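Local coordinates for protein metal-dependent hydrolase (Lactobacillus plantarum, PDB 2F6K) that probably catalyses the metal-dependent decarboxylation of aminocarboxymuconate semialdehyde, as a manganese-binding member of the amidohydrolase family, at residues Tyr141-Pro155 against Phe192-His205. Residues are numbered along the deposited sequence; the frame is centred on the assembly and turned at random.
Sequences YQELDARQAIVALHP and FFEKYPNIKVIIPH. With MN (manganese (II) ion), chain C.
Val151 and Ile202 join neighbouring parallel strands, 150-154 and 200-203, of the amidohydrolase TIM barrel. Val151 N donates to Lys200 O at 2.8 Å, and Val151 O accepts from Ile202 N at 2.9 Å. Lys200 N to Ala149 O and Leu153 N to Ile202 O extend the pairing. Ile150 CG2 meets Ile202 CD1 on one sheet face; Val151 CG2 touches Ile199 CG2 on the other.

Before the strands, an aromatic cluster joins helix 138-145 to helix 192-195 and Tyr196 just after it. Phe192 CE2 meets one face of Tyr141, a T-shaped pair with planes at 72°. Tyr141 CB sits over the centre of the Tyr196 ring, a CH-pi contact 3.4 Å from the centroid. Water 1 links Tyr196 OH to Gln142 NE2.

With CG anti to the backbone N (chi1 -168°), the Asp145 carboxylate grips the turn 196-199. OD1 takes Asn198 N on its syn side, and Ile199 N weakly. Asn198 ND2 reaches Asp145 OD2 at 2.8 Å, from above the carboxylate plane.

At the strand ends, Pro155 CG meets the edge of the His205 ring. His205 NE2 bonds water 2, a manganese ligand. His7, His9 and Asp266 complete the site with His154, whose NE2 binds the manganese at 2.1 Å.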
loop_
_atom_site.group_PDB
_atom_site.type_symbol
_atom_site.label_atom_id
_atom_site.label_comp_id
_atom_site.label_asym_id
_atom_site.label_seq_id
_atom_site.Cartn_x
_atom_site.Cartn_y
_atom_site.Cartn_z
ATOM N N TYR A 141 -21.793 17.632 -1.654
ATOM C CA TYR A 141 -21.652 18.659 -0.623
ATOM C C TYR A 141 -22.643 19.799 -0.871
ATOM O O TYR A 141 -23.307 20.270 0.055
ATOM C CB TYR A 141 -20.223 19.223 -0.598
ATOM C CG TYR A 141 -19.142 18.173 -0.555
ATOM C CD1 TYR A 141 -19.333 16.971 0.133
ATOM C CD2 TYR A 141 -17.920 18.384 -1.184
ATOM C CE1 TYR A 141 -18.338 16.004 0.191
ATOM C CE2 TYR A 141 -16.913 17.423 -1.128
ATOM C CZ TYR A 141 -17.132 16.235 -0.441
ATOM O OH TYR A 141 -16.153 15.271 -0.392
ATOM N N GLN A 142 -22.745 20.231 -2.124
ATOM C CA GLN A 142 -23.654 21.315 -2.481
ATOM C C GLN A 142 -25.089 20.995 -2.081
ATOM O O GLN A 142 -25.776 21.833 -1.509
ATOM C CB GLN A 142 -23.567 21.592 -3.978
ATOM C CG GLN A 142 -22.160 21.895 -4.436
ATOM C CD GLN A 142 -22.055 22.043 -5.939
ATOM O OE1 GLN A 142 -22.733 21.343 -6.694
ATOM N NE2 GLN A 142 -21.190 22.943 -6.384
ATOM N N GLU A 143 -25.539 19.782 -2.376
ATOM C CA GLU A 143 -26.896 19.383 -2.019
ATOM C C GLU A 143 -27.087 19.365 -0.507
ATOM O O GLU A 143 -28.182 19.627 -0.010
ATOM C CB GLU A 143 -27.212 17.997 -2.579
ATOM C CG GLU A 143 -27.420 17.947 -4.091
ATOM C CD GLU A 143 -28.554 18.851 -4.569
ATOM O OE1 GLU A 143 -29.489 19.119 -3.780
ATOM O OE2 GLU A 143 -28.518 19.280 -5.740
ATOM N N LEU A 144 -26.017 19.048 0.219
ATOM C CA LEU A 144 -26.071 18.985 1.672
ATOM C C LEU A 144 -26.015 20.370 2.286
ATOM O O LEU A 144 -26.698 20.645 3.269
ATOM C CB LEU A 144 -24.920 18.124 2.212
ATOM C CG LEU A 144 -25.095 16.605 2.096
ATOM C CD1 LEU A 144 -23.766 15.890 2.313
ATOM C CD2 LEU A 144 -26.122 16.144 3.108
ATOM N N ASP A 145 -25.203 21.247 1.709
ATOM C CA ASP A 145 -25.084 22.600 2.238
ATOM C C ASP A 145 -26.370 23.389 2.001
ATOM O O ASP A 145 -26.766 24.220 2.817
ATOM C CB ASP A 145 -23.910 23.334 1.591
ATOM C CG ASP A 145 -23.563 24.629 2.314
ATOM O OD1 ASP A 145 -23.042 24.570 3.449
ATOM O OD2 ASP A 145 -23.821 25.708 1.754
ATOM N N ALA A 146 -27.027 23.124 0.881
ATOM C CA ALA A 146 -28.260 23.828 0.561
ATOM C C ALA A 146 -29.356 23.503 1.576
ATOM O O ALA A 146 -30.310 24.267 1.739
ATOM C CB ALA A 146 -28.716 23.469 -0.849
ATOM N N ARG A 147 -29.214 22.373 2.259
ATOM C CA ARG A 147 -30.209 21.968 3.247
ATOM C C ARG A 147 -29.701 22.122 4.673
ATOM O O ARG A 147 -30.376 21.715 5.617
ATOM C CB ARG A 147 -30.638 20.518 2.997
ATOM C CG ARG A 147 -31.243 20.304 1.620
ATOM C CD ARG A 147 -31.474 18.834 1.286
ATOM N NE ARG A 147 -32.270 18.697 0.063
ATOM C CZ ARG A 147 -31.831 18.987 -1.159
ATOM N NH1 ARG A 147 -30.590 19.423 -1.333
ATOM N NH2 ARG A 147 -32.646 18.871 -2.200
ATOM N N GLN A 148 -28.523 22.721 4.835
ATOM C CA GLN A 148 -27.953 22.913 6.173
ATOM C C GLN A 148 -28.016 21.583 6.904
ATOM O O GLN A 148 -28.352 21.522 8.081
ATOM C CB GLN A 148 -28.764 23.951 6.945
ATOM C CG GLN A 148 -28.666 25.354 6.386
ATOM C CD GLN A 148 -29.916 26.162 6.643
ATOM O OE1 GLN A 148 -30.975 25.869 6.086
ATOM N NE2 GLN A 148 -29.806 27.186 7.489
ATOM N N ALA A 149 -27.688 20.521 6.182
ATOM C CA ALA A 149 -27.733 19.170 6.707
ATOM C C ALA A 149 -26.672 18.796 7.750
ATOM O O ALA A 149 -25.553 19.339 7.786
ATOM C CB ALA A 149 -27.671 18.188 5.539
ATOM N N ILE A 150 -27.056 17.860 8.610
ATOM C CA ILE A 150 -26.158 17.326 9.614
ATOM C C ILE A 150 -25.412 16.201 8.880
ATOM O O ILE A 150 -26.035 15.338 8.255
ATOM C CB ILE A 150 -26.946 16.706 10.790
ATOM C CG1 ILE A 150 -27.648 17.807 11.594
ATOM C CG2 ILE A 150 -26.006 15.885 11.674
ATOM C CD1 ILE A 150 -28.714 17.292 12.522
ATOM N N VAL A 151 -24.086 16.224 8.929
ATOM C CA VAL A 151 -23.284 15.194 8.292
ATOM C C VAL A 151 -22.394 14.561 9.355
ATOM O O VAL A 151 -21.485 15.204 9.889
ATOM C CB VAL A 151 -22.409 15.781 7.174
ATOM C CG1 VAL A 151 -21.437 14.744 6.681
ATOM C CG2 VAL A 151 -23.285 16.256 6.023
ATOM N N ALA A 152 -22.669 13.302 9.680
ATOM C CA ALA A 152 -21.883 12.604 10.692
ATOM C C ALA A 152 -20.867 11.669 10.060
ATOM O O ALA A 152 -21.236 10.721 9.358
ATOM C CB ALA A 152 -22.800 11.813 11.622
ATOM N N LEU A 153 -19.588 11.948 10.310
ATOM C CA LEU A 153 -18.508 11.118 9.796
ATOM C C LEU A 153 -18.412 9.866 10.651
ATOM O O LEU A 153 -18.645 9.910 11.864
ATOM C CB LEU A 153 -17.157 11.836 9.891
ATOM C CG LEU A 153 -16.888 13.177 9.217
ATOM C CD1 LEU A 153 -15.393 13.501 9.339
ATOM C CD2 LEU A 153 -17.291 13.124 7.757
ATOM N N HIS A 154 -18.103 8.741 10.025
ATOM C CA HIS A 154 -17.898 7.524 10.793
ATOM C C HIS A 154 -16.626 6.883 10.265
ATOM O O HIS A 154 -16.481 6.624 9.065
ATOM C CB HIS A 154 -19.069 6.545 10.707
ATOM C CG HIS A 154 -19.048 5.520 11.798
ATOM N ND1 HIS A 154 -18.093 4.527 11.868
ATOM C CD2 HIS A 154 -19.814 5.382 12.908
ATOM C CE1 HIS A 154 -18.273 3.823 12.972
ATOM N NE2 HIS A 154 -19.310 4.322 13.622
ATOM N N PRO A 155 -15.676 6.623 11.167
ATOM C CA PRO A 155 -14.411 6.022 10.751
ATOM C C PRO A 155 -14.522 4.641 10.134
ATOM O O PRO A 155 -15.367 3.826 10.516
ATOM C CB PRO A 155 -13.591 6.023 12.044
ATOM C CG PRO A 155 -14.637 5.778 13.086
ATOM C CD PRO A 155 -15.778 6.685 12.639
ATOM N N PHE A 192 -13.385 22.688 2.951
ATOM C CA PHE A 192 -14.741 22.196 3.116
ATOM C C PHE A 192 -15.636 23.099 3.971
ATOM O O PHE A 192 -16.735 23.474 3.552
ATOM C CB PHE A 192 -14.700 20.778 3.700
ATOM C CG PHE A 192 -16.045 20.114 3.775
ATOM C CD1 PHE A 192 -16.945 20.441 4.779
ATOM C CD2 PHE A 192 -16.420 19.173 2.823
ATOM C CE1 PHE A 192 -18.208 19.841 4.837
ATOM C CE2 PHE A 192 -17.681 18.564 2.869
ATOM C CZ PHE A 192 -18.574 18.901 3.880
ATOM N N PHE A 193 -15.166 23.454 5.161
ATOM C CA PHE A 193 -15.951 24.281 6.077
ATOM C C PHE A 193 -16.153 25.717 5.585
ATOM O O PHE A 193 -17.131 26.382 5.935
ATOM C CB PHE A 193 -15.277 24.256 7.444
ATOM C CG PHE A 193 -14.951 22.864 7.917
ATOM C CD1 PHE A 193 -15.958 22.015 8.376
ATOM C CD2 PHE A 193 -13.648 22.379 7.843
ATOM C CE1 PHE A 193 -15.674 20.703 8.751
ATOM C CE2 PHE A 193 -13.354 21.064 8.218
ATOM C CZ PHE A 193 -14.375 20.224 8.673
ATOM N N GLU A 194 -15.222 26.176 4.761
ATOM C CA GLU A 194 -15.255 27.509 4.185
ATOM C C GLU A 194 -16.273 27.520 3.041
ATOM O O GLU A 194 -17.071 28.445 2.918
ATOM C CB GLU A 194 -13.856 27.835 3.672
ATOM C CG GLU A 194 -13.611 29.231 3.158
ATOM C CD GLU A 194 -12.131 29.438 2.823
ATOM O OE1 GLU A 194 -11.289 29.347 3.742
ATOM O OE2 GLU A 194 -11.799 29.680 1.644
ATOM N N LYS A 195 -16.261 26.471 2.223
ATOM C CA LYS A 195 -17.170 26.372 1.084
ATOM C C LYS A 195 -18.579 25.878 1.434
ATOM O O LYS A 195 -19.551 26.223 0.754
ATOM C CB LYS A 195 -16.567 25.464 0.001
ATOM C CG LYS A 195 -15.275 25.987 -0.622
ATOM C CD LYS A 195 -15.006 25.329 -1.974
ATOM C CE LYS A 195 -14.841 23.827 -1.852
ATOM N NZ LYS A 195 -14.744 23.154 -3.178
ATOM N N TYR A 196 -18.694 25.068 2.482
ATOM C CA TYR A 196 -19.999 24.552 2.888
ATOM C C TYR A 196 -20.235 24.831 4.369
ATOM O O TYR A 196 -20.427 23.907 5.163
ATOM C CB TYR A 196 -20.079 23.051 2.610
ATOM C CG TYR A 196 -19.591 22.686 1.229
ATOM C CD1 TYR A 196 -18.358 22.063 1.048
ATOM C CD2 TYR A 196 -20.327 23.031 0.093
ATOM C CE1 TYR A 196 -17.865 21.795 -0.234
ATOM C CE2 TYR A 196 -19.846 22.769 -1.192
ATOM C CZ TYR A 196 -18.615 22.154 -1.349
ATOM O OH TYR A 196 -18.135 21.912 -2.616
ATOM N N PRO A 197 -20.253 26.121 4.748
ATOM C CA PRO A 197 -20.454 26.600 6.119
ATOM C C PRO A 197 -21.766 26.182 6.765
ATOM O O PRO A 197 -21.863 26.100 7.987
ATOM C CB PRO A 197 -20.362 28.113 5.962
ATOM C CG PRO A 197 -21.023 28.323 4.643
ATOM C CD PRO A 197 -20.371 27.245 3.797
ATOM N N ASN A 198 -22.767 25.908 5.941
ATOM C CA ASN A 198 -24.084 25.539 6.433
ATOM C C ASN A 198 -24.220 24.098 6.880
ATOM O O ASN A 198 -25.176 23.752 7.579
ATOM C CB ASN A 198 -25.124 25.866 5.365
ATOM C CG ASN A 198 -25.057 27.315 4.943
ATOM O OD1 ASN A 198 -25.251 28.212 5.770
ATOM N ND2 ASN A 198 -24.758 27.560 3.664
ATOM N N ILE A 199 -23.279 23.253 6.477
ATOM C CA ILE A 199 -23.334 21.860 6.884
ATOM C C ILE A 199 -22.869 21.776 8.324
ATOM O O ILE A 199 -21.944 22.478 8.724
ATOM C CB ILE A 199 -22.412 20.980 6.030
ATOM C CG1 ILE A 199 -22.879 21.009 4.570
ATOM C CG2 ILE A 199 -22.409 19.552 6.583
ATOM C CD1 ILE A 199 -22.004 20.215 3.626
ATOM N N LYS A 200 -23.523 20.924 9.102
ATOM C CA LYS A 200 -23.160 20.739 10.498
ATOM C C LYS A 200 -22.490 19.380 10.578
ATOM O O LYS A 200 -23.153 18.342 10.571
ATOM C CB LYS A 200 -24.406 20.776 11.367
ATOM C CG LYS A 200 -25.159 22.083 11.259
ATOM C CD LYS A 200 -26.622 21.905 11.627
ATOM C CE LYS A 200 -27.347 23.229 11.556
ATOM N NZ LYS A 200 -27.037 23.942 10.276
ATOM N N VAL A 201 -21.164 19.405 10.641
ATOM C CA VAL A 201 -20.360 18.199 10.685
ATOM C C VAL A 201 -20.090 17.667 12.085
ATOM O O VAL A 201 -19.512 18.349 12.927
ATOM C CB VAL A 201 -19.014 18.453 9.980
ATOM C CG1 VAL A 201 -18.123 17.227 10.051
ATOM C CG2 VAL A 201 -19.271 18.853 8.545
ATOM N N ILE A 202 -20.514 16.435 12.326
ATOM C CA ILE A 202 -20.271 15.783 13.608
ATOM C C ILE A 202 -19.048 14.866 13.441
ATOM O O ILE A 202 -19.079 13.928 12.636
ATOM C CB ILE A 202 -21.466 14.897 14.030
ATOM C CG1 ILE A 202 -22.734 15.744 14.184
ATOM C CG2 ILE A 202 -21.137 14.165 15.329
ATOM C CD1 ILE A 202 -23.990 14.917 14.490
ATOM N N ILE A 203 -17.975 15.144 14.174
ATOM C CA ILE A 203 -16.778 14.305 14.117
ATOM C C ILE A 203 -16.852 13.374 15.340
ATOM O O ILE A 203 -16.872 13.826 16.483
ATOM C CB ILE A 203 -15.508 15.173 14.131
ATOM C CG1 ILE A 203 -15.472 16.027 12.856
ATOM C CG2 ILE A 203 -14.272 14.298 14.205
ATOM C CD1 ILE A 203 -14.324 16.995 12.786
ATOM N N PRO A 204 -16.900 12.056 15.104
ATOM C CA PRO A 204 -16.994 11.035 16.153
ATOM C C PRO A 204 -15.805 10.838 17.083
ATOM O O PRO A 204 -14.688 11.289 16.802
ATOM C CB PRO A 204 -17.291 9.771 15.357
ATOM C CG PRO A 204 -16.437 9.970 14.146
ATOM C CD PRO A 204 -16.702 11.423 13.785
ATOM N N HIS A 205 -16.080 10.155 18.195
ATOM C CA HIS A 205 -15.078 9.804 19.199
ATOM C C HIS A 205 -14.241 10.968 19.724
ATOM O O HIS A 205 -13.009 10.890 19.788
ATOM C CB HIS A 205 -14.161 8.713 18.636
ATOM C CG HIS A 205 -14.901 7.530 18.090
ATOM N ND1 HIS A 205 -14.785 7.118 16.780
ATOM C CD2 HIS A 205 -15.777 6.679 18.675
ATOM C CE1 HIS A 205 -15.559 6.065 16.579
ATOM N NE2 HIS A 205 -16.173 5.779 17.713
HETATM MN MN MN C . -19.655 3.680 15.591
HETATM O O HOH W 1 -19.154 23.729 -4.669
HETATM O O HOH W 2 -17.669 3.591 16.221
HETATM O O HOH W 3 -19.393 1.470 14.991
#